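Local coordinates for putative esterase aq_1494 (Aquifex aeolicus, PDB 2EGR), which probably hydrolyses fatty acyl-CoA thioesters, as expected of a hotdog-fold member of the 4-hydroxybenzoyl-CoA thioesterase family, at residues A[6-11]-A[70-75]; A[65-70]-A[91-96]; A[80-85]-A[116-121]; A[52-57]-A[105-110]. All coordinates share one frame; numbering follows the deposited sequence.

Interaction 1 of 4, residues A[6-11]-A[70-75]; sequences RRRVQF and DDVFEV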
# COMPACT_ATOMS: atom_id res chain seq x y z
N ARG A 6 8.78 -18.37 0.89
CA ARG A 6 7.85 -18.71 -0.19
C ARG A 6 6.51 -18.05 0.06
O ARG A 6 5.98 -18.08 1.17
CB ARG A 6 7.68 -20.23 -0.29
CG ARG A 6 6.78 -20.72 -1.35
CD ARG A 6 7.48 -22.06 -1.79
NE ARG A 6 6.52 -22.95 -2.31
CZ ARG A 6 6.71 -23.91 -3.20
NH1 ARG A 6 7.88 -24.20 -3.80
NH2 ARG A 6 5.64 -24.57 -3.51
N ARG A 7 5.97 -17.46 -1.00
CA ARG A 7 4.94 -16.45 -0.89
C ARG A 7 4.04 -16.55 -2.13
O ARG A 7 4.52 -16.86 -3.23
CB ARG A 7 5.63 -15.05 -0.81
CG ARG A 7 4.75 -13.80 -0.72
CD ARG A 7 3.77 -13.81 0.43
NE ARG A 7 3.63 -12.43 0.90
CZ ARG A 7 2.88 -11.50 0.32
NH1 ARG A 7 2.15 -11.78 -0.74
NH2 ARG A 7 2.88 -10.27 0.84
N ARG A 8 2.75 -16.29 -1.95
CA ARG A 8 1.83 -16.18 -3.08
C ARG A 8 1.39 -14.71 -3.31
O ARG A 8 1.14 -14.01 -2.35
CB ARG A 8 0.62 -17.06 -2.81
CG ARG A 8 -0.43 -17.07 -3.83
CD ARG A 8 -1.56 -17.96 -3.34
NE ARG A 8 -1.09 -19.34 -3.21
CZ ARG A 8 -1.19 -20.28 -4.14
NH1 ARG A 8 -1.71 -20.02 -5.32
NH2 ARG A 8 -0.71 -21.50 -3.91
N VAL A 9 1.30 -14.31 -4.59
CA VAL A 9 0.89 -12.92 -4.96
C VAL A 9 -0.57 -12.71 -4.62
O VAL A 9 -1.43 -13.48 -5.04
CB VAL A 9 1.10 -12.63 -6.46
CG1 VAL A 9 0.49 -11.21 -6.81
CG2 VAL A 9 2.58 -12.74 -6.86
N GLN A 10 -0.86 -11.64 -3.87
CA GLN A 10 -2.26 -11.27 -3.52
C GLN A 10 -2.79 -10.25 -4.52
O GLN A 10 -1.99 -9.51 -5.14
CB GLN A 10 -2.30 -10.65 -2.10
CG GLN A 10 -1.92 -11.62 -0.93
CD GLN A 10 -2.84 -12.83 -0.78
OE1 GLN A 10 -4.00 -12.82 -1.17
NE2 GLN A 10 -2.30 -13.89 -0.17
N PHE A 11 -4.11 -10.19 -4.69
CA PHE A 11 -4.70 -9.38 -5.75
C PHE A 11 -4.37 -7.93 -5.58
O PHE A 11 -4.00 -7.25 -6.56
CB PHE A 11 -6.22 -9.56 -5.82
CG PHE A 11 -6.78 -9.20 -7.17
CD1 PHE A 11 -6.69 -10.09 -8.25
CD2 PHE A 11 -7.41 -7.97 -7.37
CE1 PHE A 11 -7.19 -9.74 -9.54
CE2 PHE A 11 -7.94 -7.63 -8.63
CZ PHE A 11 -7.84 -8.53 -9.72
N ASP A 70 -1.65 -14.41 -7.89
CA ASP A 70 -1.77 -15.80 -7.44
C ASP A 70 -0.55 -16.63 -7.81
O ASP A 70 -0.59 -17.84 -7.57
CB ASP A 70 -3.06 -16.47 -7.96
CG ASP A 70 -3.66 -17.45 -6.95
OD1 ASP A 70 -3.46 -17.28 -5.75
OD2 ASP A 70 -4.36 -18.40 -7.35
N ASP A 71 0.51 -16.02 -8.35
CA ASP A 71 1.78 -16.73 -8.61
C ASP A 71 2.42 -17.11 -7.29
O ASP A 71 2.43 -16.32 -6.35
CB ASP A 71 2.81 -15.89 -9.39
CG ASP A 71 2.55 -15.86 -10.89
OD1 ASP A 71 1.77 -16.67 -11.39
OD2 ASP A 71 3.20 -15.03 -11.55
N VAL A 72 2.96 -18.32 -7.23
CA VAL A 72 3.79 -18.71 -6.09
C VAL A 72 5.24 -18.40 -6.46
O VAL A 72 5.71 -18.75 -7.55
CB VAL A 72 3.58 -20.19 -5.68
CG1 VAL A 72 4.55 -20.58 -4.50
CG2 VAL A 72 2.12 -20.41 -5.27
N PHE A 73 5.92 -17.70 -5.57
CA PHE A 73 7.28 -17.28 -5.83
C PHE A 73 8.11 -17.49 -4.56
O PHE A 73 7.56 -17.75 -3.48
CB PHE A 73 7.33 -15.83 -6.38
CG PHE A 73 6.93 -14.80 -5.38
CD1 PHE A 73 7.87 -14.25 -4.52
CD2 PHE A 73 5.59 -14.40 -5.28
CE1 PHE A 73 7.51 -13.29 -3.57
CE2 PHE A 73 5.21 -13.47 -4.32
CZ PHE A 73 6.16 -12.91 -3.48
N GLU A 74 9.43 -17.45 -4.71
CA GLU A 74 10.32 -17.61 -3.58
C GLU A 74 11.34 -16.50 -3.66
O GLU A 74 11.82 -16.18 -4.73
CB GLU A 74 11.01 -19.00 -3.61
CG GLU A 74 10.00 -20.12 -3.54
CD GLU A 74 10.65 -21.49 -3.45
OE1 GLU A 74 11.80 -21.64 -3.89
OE2 GLU A 74 10.01 -22.40 -2.88
N VAL A 75 11.61 -15.92 -2.50
CA VAL A 75 12.69 -14.99 -2.27
C VAL A 75 13.82 -15.79 -1.58
O VAL A 75 13.66 -16.28 -0.44
CB VAL A 75 12.20 -13.87 -1.36
CG1 VAL A 75 13.31 -12.85 -1.09
CG2 VAL A 75 10.93 -13.21 -1.98
O HOH W 1 -3.38 -15.25 -3.99

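Interaction 2 of 4, residues A[65-70]-A[91-96]; sequences KPLFYD and YIVFKE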
# COMPACT_ATOMS: atom_id res chain seq x y z
N LYS A 65 11.38 -10.50 -15.19
CA LYS A 65 10.10 -11.00 -15.65
C LYS A 65 9.04 -10.62 -14.60
O LYS A 65 9.35 -10.59 -13.42
CB LYS A 65 10.13 -12.53 -15.81
CG LYS A 65 11.17 -13.07 -16.86
CD LYS A 65 10.64 -12.92 -18.29
CE LYS A 65 11.70 -13.22 -19.37
NZ LYS A 65 11.06 -13.69 -20.66
N PRO A 66 7.80 -10.40 -15.01
CA PRO A 66 6.79 -9.98 -14.03
C PRO A 66 6.29 -11.12 -13.15
O PRO A 66 6.45 -12.28 -13.50
CB PRO A 66 5.65 -9.48 -14.90
CG PRO A 66 5.73 -10.33 -16.12
CD PRO A 66 7.23 -10.46 -16.37
N LEU A 67 5.64 -10.75 -12.04
CA LEU A 67 4.85 -11.67 -11.23
C LEU A 67 3.38 -11.27 -11.42
O LEU A 67 3.06 -10.07 -11.52
CB LEU A 67 5.28 -11.59 -9.77
CG LEU A 67 6.63 -12.20 -9.34
CD1 LEU A 67 6.88 -11.80 -7.90
CD2 LEU A 67 6.60 -13.72 -9.49
N PHE A 68 2.51 -12.28 -11.46
CA PHE A 68 1.09 -12.11 -11.71
C PHE A 68 0.33 -12.49 -10.46
O PHE A 68 0.86 -13.17 -9.59
CB PHE A 68 0.63 -13.03 -12.86
CG PHE A 68 1.40 -12.83 -14.14
CD1 PHE A 68 1.49 -11.59 -14.72
CD2 PHE A 68 2.04 -13.91 -14.76
CE1 PHE A 68 2.24 -11.38 -15.93
CE2 PHE A 68 2.77 -13.73 -15.96
CZ PHE A 68 2.86 -12.47 -16.54
N TYR A 69 -0.93 -12.07 -10.38
CA TYR A 69 -1.83 -12.48 -9.33
C TYR A 69 -1.80 -13.99 -9.16
O TYR A 69 -1.96 -14.73 -10.14
CB TYR A 69 -3.29 -12.03 -9.59
CG TYR A 69 -4.27 -12.66 -8.63
CD1 TYR A 69 -4.11 -12.52 -7.23
CD2 TYR A 69 -5.32 -13.46 -9.09
CE1 TYR A 69 -5.02 -13.16 -6.33
CE2 TYR A 69 -6.21 -14.06 -8.22
CZ TYR A 69 -6.07 -13.90 -6.85
OH TYR A 69 -6.97 -14.53 -6.02
N ASP A 70 -1.65 -14.41 -7.89
CA ASP A 70 -1.77 -15.80 -7.44
C ASP A 70 -0.55 -16.63 -7.81
O ASP A 70 -0.59 -17.84 -7.57
CB ASP A 70 -3.06 -16.47 -7.96
CG ASP A 70 -3.66 -17.45 -6.95
OD1 ASP A 70 -3.46 -17.28 -5.75
OD2 ASP A 70 -4.36 -18.40 -7.35
N TYR A 91 19.10 -10.76 -2.74
CA TYR A 91 17.84 -11.46 -2.90
C TYR A 91 17.75 -11.87 -4.35
O TYR A 91 18.12 -11.08 -5.26
CB TYR A 91 16.61 -10.57 -2.58
CG TYR A 91 16.66 -9.80 -1.30
CD1 TYR A 91 16.03 -10.26 -0.17
CD2 TYR A 91 17.31 -8.59 -1.24
CE1 TYR A 91 16.07 -9.53 1.02
CE2 TYR A 91 17.36 -7.86 -0.08
CZ TYR A 91 16.76 -8.33 1.05
OH TYR A 91 16.81 -7.57 2.15
N ILE A 92 17.29 -13.10 -4.58
CA ILE A 92 16.83 -13.51 -5.89
C ILE A 92 15.38 -13.98 -5.78
O ILE A 92 15.04 -14.78 -4.91
CB ILE A 92 17.70 -14.64 -6.55
CG1 ILE A 92 19.17 -14.20 -6.60
CG2 ILE A 92 17.20 -14.93 -7.95
CD1 ILE A 92 20.18 -15.36 -6.49
N VAL A 93 14.54 -13.44 -6.65
CA VAL A 93 13.14 -13.85 -6.68
C VAL A 93 12.94 -14.88 -7.76
O VAL A 93 13.18 -14.60 -8.95
CB VAL A 93 12.19 -12.65 -6.90
CG1 VAL A 93 10.71 -13.16 -6.96
CG2 VAL A 93 12.40 -11.60 -5.79
N PHE A 94 12.55 -16.09 -7.35
CA PHE A 94 12.28 -17.17 -8.29
C PHE A 94 10.82 -17.46 -8.50
O PHE A 94 10.03 -17.48 -7.55
CB PHE A 94 12.95 -18.48 -7.81
CG PHE A 94 14.44 -18.48 -7.95
CD1 PHE A 94 15.03 -18.73 -9.20
CD2 PHE A 94 15.24 -18.22 -6.86
CE1 PHE A 94 16.42 -18.73 -9.33
CE2 PHE A 94 16.64 -18.22 -6.99
CZ PHE A 94 17.21 -18.47 -8.22
N LYS A 95 10.46 -17.72 -9.75
CA LYS A 95 9.17 -18.28 -10.09
C LYS A 95 9.37 -19.49 -11.02
O LYS A 95 9.91 -19.36 -12.13
CB LYS A 95 8.30 -17.20 -10.74
CG LYS A 95 6.99 -17.66 -11.36
CD LYS A 95 6.44 -16.53 -12.25
CE LYS A 95 5.28 -17.01 -13.07
NZ LYS A 95 4.51 -15.95 -13.83
N GLU A 96 8.93 -20.65 -10.56
CA GLU A 96 9.21 -21.90 -11.27
C GLU A 96 10.74 -22.00 -11.46
O GLU A 96 11.48 -21.81 -10.50
CB GLU A 96 8.35 -22.02 -12.53
CG GLU A 96 6.97 -22.57 -12.14
CD GLU A 96 5.82 -22.08 -12.99
OE1 GLU A 96 5.82 -20.92 -13.46
OE2 GLU A 96 4.87 -22.87 -13.17
O HOH W 2 6.64 -14.35 -15.30

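Interaction 3 of 4, residues A[80-85]-A[116-121]; sequences EELSRF and VSIPKE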
# COMPACT_ATOMS: atom_id res chain seq x y z
N GLU A 80 25.40 -10.84 2.36
CA GLU A 80 26.45 -10.50 1.41
C GLU A 80 27.63 -9.87 2.10
O GLU A 80 28.76 -10.02 1.66
CB GLU A 80 25.93 -9.54 0.33
CG GLU A 80 25.08 -10.20 -0.75
CD GLU A 80 25.77 -11.34 -1.45
OE1 GLU A 80 27.02 -11.40 -1.42
OE2 GLU A 80 25.07 -12.19 -2.03
N GLU A 81 27.36 -9.15 3.18
CA GLU A 81 28.39 -8.39 3.86
C GLU A 81 27.95 -8.14 5.29
O GLU A 81 26.77 -7.91 5.56
CB GLU A 81 28.69 -7.07 3.12
CG GLU A 81 30.02 -6.42 3.50
CD GLU A 81 29.91 -5.49 4.71
OE1 GLU A 81 28.80 -5.38 5.28
OE2 GLU A 81 30.94 -4.86 5.10
N LEU A 82 28.92 -8.21 6.20
CA LEU A 82 28.69 -7.95 7.61
C LEU A 82 29.90 -7.25 8.23
O LEU A 82 30.96 -7.86 8.39
CB LEU A 82 28.35 -9.26 8.36
CG LEU A 82 27.96 -9.25 9.84
CD1 LEU A 82 26.65 -8.49 10.10
CD2 LEU A 82 27.87 -10.68 10.40
N SER A 83 29.75 -5.97 8.57
CA SER A 83 30.84 -5.20 9.18
C SER A 83 30.47 -4.77 10.59
O SER A 83 29.42 -5.14 11.10
CB SER A 83 31.21 -3.98 8.33
OG SER A 83 30.25 -2.93 8.47
N ARG A 84 31.35 -4.01 11.24
CA ARG A 84 31.07 -3.54 12.60
C ARG A 84 29.71 -2.85 12.67
O ARG A 84 28.94 -3.07 13.62
CB ARG A 84 32.17 -2.61 13.12
CG ARG A 84 32.08 -2.42 14.61
CD ARG A 84 33.09 -1.44 15.20
NE ARG A 84 32.76 -1.23 16.61
CZ ARG A 84 33.07 -0.15 17.33
NH1 ARG A 84 33.74 0.86 16.77
NH2 ARG A 84 32.71 -0.08 18.60
N PHE A 85 29.40 -2.03 11.67
CA PHE A 85 28.23 -1.16 11.72
C PHE A 85 27.07 -1.51 10.78
O PHE A 85 25.94 -1.11 11.05
CB PHE A 85 28.64 0.29 11.48
CG PHE A 85 29.41 0.90 12.62
CD1 PHE A 85 28.75 1.35 13.76
CD2 PHE A 85 30.79 1.02 12.55
CE1 PHE A 85 29.46 1.91 14.82
CE2 PHE A 85 31.50 1.58 13.60
CZ PHE A 85 30.84 2.02 14.73
N VAL A 116 24.80 2.60 16.30
CA VAL A 116 25.57 1.68 17.15
C VAL A 116 26.20 0.58 16.31
O VAL A 116 25.69 0.25 15.25
CB VAL A 116 24.71 1.05 18.29
CG1 VAL A 116 24.16 2.12 19.24
CG2 VAL A 116 23.57 0.17 17.73
N SER A 117 27.33 0.04 16.77
CA SER A 117 27.89 -1.14 16.12
C SER A 117 26.92 -2.29 16.39
O SER A 117 26.19 -2.27 17.38
CB SER A 117 29.29 -1.45 16.65
OG SER A 117 29.25 -1.69 18.05
N ILE A 118 26.90 -3.27 15.50
CA ILE A 118 25.93 -4.36 15.58
C ILE A 118 26.23 -5.24 16.81
O ILE A 118 27.33 -5.77 16.91
CB ILE A 118 25.94 -5.22 14.29
CG1 ILE A 118 25.59 -4.35 13.07
CG2 ILE A 118 24.98 -6.40 14.44
CD1 ILE A 118 25.93 -5.01 11.77
N PRO A 119 25.26 -5.38 17.73
CA PRO A 119 25.44 -6.21 18.94
C PRO A 119 25.87 -7.64 18.59
O PRO A 119 25.43 -8.18 17.58
CB PRO A 119 24.06 -6.21 19.58
CG PRO A 119 23.43 -4.93 19.11
CD PRO A 119 23.92 -4.76 17.70
N LYS A 120 26.74 -8.23 19.41
CA LYS A 120 27.27 -9.57 19.11
C LYS A 120 26.15 -10.61 19.00
O LYS A 120 26.23 -11.51 18.16
CB LYS A 120 28.33 -10.00 20.14
CG LYS A 120 29.70 -9.39 19.86
CD LYS A 120 30.78 -9.93 20.81
CE LYS A 120 32.07 -9.11 20.69
NZ LYS A 120 33.19 -9.68 21.51
N GLU A 121 25.12 -10.45 19.82
CA GLU A 121 23.89 -11.26 19.74
C GLU A 121 23.22 -11.20 18.35
O GLU A 121 22.69 -12.21 17.86
CB GLU A 121 22.93 -10.82 20.86
CG GLU A 121 22.83 -9.29 21.01
CD GLU A 121 22.25 -8.82 22.35
OE1 GLU A 121 22.70 -9.32 23.42
OE2 GLU A 121 21.37 -7.94 22.33
O HOH W 3 29.65 -5.15 15.46

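Interaction 4 of 4, residues A[52-57]-A[105-110]; sequences LEVVLL and TKHCMV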
# COMPACT_ATOMS: atom_id res chain seq x y z
N LEU A 52 16.55 -1.18 19.80
CA LEU A 52 17.32 -1.18 18.55
C LEU A 52 16.40 -0.92 17.37
O LEU A 52 15.26 -1.38 17.35
CB LEU A 52 18.02 -2.52 18.35
CG LEU A 52 19.19 -2.91 19.24
CD1 LEU A 52 19.66 -4.34 18.91
CD2 LEU A 52 20.33 -1.91 19.08
N GLU A 53 16.91 -0.17 16.39
CA GLU A 53 16.23 0.01 15.09
C GLU A 53 17.17 -0.49 14.01
O GLU A 53 18.35 -0.16 14.03
CB GLU A 53 15.87 1.49 14.85
CG GLU A 53 15.20 1.79 13.47
CD GLU A 53 15.13 3.30 13.09
OE1 GLU A 53 15.53 4.17 13.92
OE2 GLU A 53 14.67 3.62 11.96
N VAL A 54 16.66 -1.27 13.05
CA VAL A 54 17.44 -1.58 11.84
C VAL A 54 17.08 -0.55 10.76
O VAL A 54 15.91 -0.41 10.39
CB VAL A 54 17.22 -3.03 11.36
CG1 VAL A 54 17.84 -3.24 9.97
CG2 VAL A 54 17.81 -4.03 12.39
N VAL A 55 18.09 0.19 10.31
CA VAL A 55 17.87 1.33 9.41
C VAL A 55 18.33 0.99 8.00
O VAL A 55 19.47 0.58 7.76
CB VAL A 55 18.58 2.64 9.92
CG1 VAL A 55 18.53 3.76 8.85
CG2 VAL A 55 17.97 3.09 11.23
N LEU A 56 17.43 1.15 7.04
CA LEU A 56 17.79 0.92 5.65
C LEU A 56 18.61 2.08 5.06
O LEU A 56 18.22 3.26 5.15
CB LEU A 56 16.53 0.70 4.81
CG LEU A 56 16.77 0.44 3.33
CD1 LEU A 56 17.44 -0.92 3.10
CD2 LEU A 56 15.47 0.50 2.57
N LEU A 57 19.75 1.75 4.46
CA LEU A 57 20.64 2.76 3.87
C LEU A 57 20.41 2.97 2.38
O LEU A 57 20.35 4.13 1.88
CB LEU A 57 22.10 2.38 4.13
CG LEU A 57 22.65 2.65 5.53
CD1 LEU A 57 24.05 2.02 5.59
CD2 LEU A 57 22.69 4.15 5.91
N THR A 105 19.87 -4.92 -0.37
CA THR A 105 19.58 -3.90 0.63
C THR A 105 20.73 -3.83 1.63
O THR A 105 21.28 -4.86 2.06
CB THR A 105 18.27 -4.17 1.39
OG1 THR A 105 18.35 -5.43 2.07
CG2 THR A 105 17.07 -4.19 0.42
N LYS A 106 21.10 -2.61 2.00
CA LYS A 106 22.13 -2.37 3.00
C LYS A 106 21.53 -1.65 4.20
O LYS A 106 20.68 -0.72 4.04
CB LYS A 106 23.30 -1.60 2.40
CG LYS A 106 24.40 -1.29 3.38
CD LYS A 106 25.49 -0.44 2.74
CE LYS A 106 26.76 -0.48 3.58
NZ LYS A 106 27.68 0.62 3.18
N HIS A 107 21.95 -2.07 5.38
CA HIS A 107 21.36 -1.67 6.65
C HIS A 107 22.41 -1.28 7.69
O HIS A 107 23.55 -1.74 7.65
CB HIS A 107 20.53 -2.81 7.25
CG HIS A 107 19.47 -3.34 6.33
ND1 HIS A 107 19.74 -4.27 5.35
CD2 HIS A 107 18.17 -3.03 6.21
CE1 HIS A 107 18.63 -4.53 4.68
NE2 HIS A 107 17.67 -3.77 5.17
N CYS A 108 21.99 -0.47 8.63
CA CYS A 108 22.78 -0.18 9.79
C CYS A 108 21.85 -0.21 10.97
O CYS A 108 20.66 -0.53 10.82
CB CYS A 108 23.52 1.16 9.61
SG CYS A 108 22.49 2.62 9.62
N MET A 109 22.37 0.06 12.16
CA MET A 109 21.59 -0.07 13.38
C MET A 109 21.68 1.15 14.28
O MET A 109 22.71 1.83 14.34
CB MET A 109 21.97 -1.34 14.14
CG MET A 109 21.49 -2.64 13.47
SD MET A 109 21.63 -4.12 14.48
CE MET A 109 21.70 -5.28 13.18
N VAL A 110 20.58 1.41 14.97
CA VAL A 110 20.42 2.63 15.75
C VAL A 110 19.88 2.32 17.14
O VAL A 110 18.96 1.50 17.31
CB VAL A 110 19.54 3.67 14.95
CG1 VAL A 110 18.80 4.64 15.87
CG2 VAL A 110 20.39 4.40 13.91

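Interaction 1 of 4, residues A[6-11]-A[70-75]
Arg-7 lays the root of its side chain over the ring of Phe-73: CB stands above the face, 3.9 Å from the ring centroid in a CH-pi contact, and CG meets CZ at the rim. The two residues form an antiparallel hydrogen-bonded pair, with Phe-73 N giving a bond of 2.9 Å to Arg-7 O and Phe-73 O accepting from Arg-7 N. Phe-73 CG stands between the backbone N and the carbonyl carbon (chi1 68°), and the ring beyond it lies alongside the Arg-7 side chain. Val-9 crosses the same ring at about a right angle, CG2 lying 3.7 Å from Phe-73 CE2. In this hotdog fold the pair joins strand 3-8 to strand 72-82, and the Arg-7/Phe-73 face is covered by helix 22-39 through Tyr-28. The other face carries Arg-8 and Val-72. Val-72 CG2 rests over the Arg-8 guanidinium, 3.3 Å from NH2, while NH1 makes a weak salt bridge of 3.3 Å to Asp-70 OD1. An alanine in place of Arg-8 would probably cost Val-72 CG2 its guanidinium contact and leave Asp-70 OD1 without this weak partner. Asp-70 has others: Arg-38 of the second subunit pairs with OD1, Ser-45 of the second subunit bonds OD2, and a water links OD1 to Val-9 O. Past the strand end, Val-9 N still bonds Asp-71 O at 2.9 Å. Farther out, the Arg-7 tip turns from Phe-73 to salt bridges with Glu-31 and Glu-13, and its NH1 also donates to Arg-8 O.

Interaction 2 of 4, residues A[65-70]-A[91-96]
Leu-67 and Lys-95 slide past each other in opposite directions, the Leu-67 methyl CD2 touching the lysine chain at CD (3.9 Å). Its other methyl, CD1, reaches Val-93 CG1 at 4.2 Å. This is the closely packed half of the contact: both Leu-67 and Val-93 are buried, and they share Phe-73 and Val-100 as neighbours, with Tyr-25 and Phe-29 of helix 22-39 adding aromatic cover. The backbones themselves stay well apart, the CA atoms of Leu-67 and Lys-95 lying 8.0 Å from each other, and side chains span the gap. In the hotdog fold the segment 65-70 belongs to the connection between strands 52-63 and 72-82, and it passes beside the end of strand 86-95, where Lys-95 sits. Pro-66 comes within about 9 Å, side chain to side chain, of Asp-15, the predicted active-site residue. Toward solvent the contact thins out. Lys-95 is extended throughout, CG anti to the backbone N (chi1 171°), and its ammonium ends near the exposed Phe-68, with Lys-95 NZ 3.3 Å from Phe-68 CD2; the two side chains cross at about a right angle. Between NZ and the Pro-66 carbonyl sits a water, giving a bond of 2.7 Å to Pro-66 O and accepting one of 3.0 Å from Lys-95 NZ. The firmer hold on the ammonium is the salt bridge to Asp-71, whose OD2 also accepts a bond from Phe-68 N; one carboxylate oxygen thereby fixes the lysine tip and ties down the loop backbone beside it.

Interaction 3 of 4, residues A[80-85]-A[116-121]
Ile-118 offers both its backbone and its side chain to the turn at 83-85. Its N-H gives a nearly straight bond of 2.8 Å to Arg-84 O (169° at the hydrogen). From there the side chain runs along the turn: CB lies 3.8 Å from that same Arg-84 O, and CG1, anti to the carbonyl carbon (chi1 -59°), comes to 3.6 Å from it and also near Phe-85 O. At the tip, CD1 meets Ser-83 O at 3.6 Å, the carbonyl carbon of Phe-85, and the Leu-82 methyl CD1 at 3.9 Å. The branch CG2 goes the other way, to the CE methyl of Met-109. The turn embraced in this manner is the end of the hairpin that joins strands 72-82 and 86-95 of the hotdog sheet, just beyond a classic beta bulge in which Glu-80 and Glu-81 both face Thr-88. On the other segment Pro-119 takes the N-cap position of helix 120-126, which places the Ile-118 contact just before the start of that helix. Leu-123 of the helix packs on both Leu-82 and Ile-118. Nearer the surface Ser-117 is flanked by two side chains. Its CB lies over a face of the Phe-85 ring, 4.2 Å from the centroid in a CH-pi contact, and Val-116 O approaches the ring edge. Arg-84, extended from CG to NE, runs past the serine, with NE 3.5 Å from Ser-117 CB. A water bridges Arg-84 O and Ile-118 O, giving the Arg-84 carbonyl a second donor.

Interaction 4 of 4, residues A[52-57]-A[105-110]
Val-55, Cys-108 and Val-110 form an apolar cluster on one face of an antiparallel ladder: Val-55 CB touches Cys-108 SG at 3.9 Å, and the CG2 methyls of Val-55 and Val-110 meet at 3.8 Å. Leu-57 closes the cluster, its CD2 4.0 Å from that sulphur. On the opposite face Val-54 lies alongside Met-109, while its CG1 is 3.8 Å from His-107 CB, and Leu-56 CD1 packs obliquely on the imidazole. An alanine in place of His-107 would probably open a gap beside Leu-56 and leave Phe-87 without its ring partner. Between the faces run the backbone bonds, among them a short one from Val-55 N to Cys-108 O (2.7 Å) and one from Leu-57 N to Lys-106 O. At the polar edge Glu-53, extended beyond CG, runs beside Val-110, and its OE1 is 3.8 Å from Val-110 CG1. Glu-53 also packs on Gln-17 of the fourth subunit, and Leu-57 makes backbone hydrogen bonds to that subunit. Within the hotdog sheet, strand 98-111 lies between strands 52-63 and 86-95; Thr-105 bonds Tyr-91 on the latter, and Arg-33 of helix 22-39 touches Thr-105 and His-107.

Overall arrangement
From the N terminus, interaction 1 opens first and closes when strand 72-82 returns to strand 3-8, enclosing the long helix 22-39. Interactions 4 and 2 open within that span, at 52-57 and 65-70, and close after it, so both cross interaction 1; interaction 2, closed at 91-96, nests within interaction 4, closed at 105-110. Interaction 3 opens at 80-85, in series after interaction 1, and crosses both others to reach the C-terminal helix. Interactions 1 and 2 adjoin at one end of the curved sheet, sharing Asp-70 and joined by the Asp-71 to Lys-95 salt bridge. Interactions 3 and 4 adjoin beyond the chain's centre, where Val-116 N meets Met-109 O.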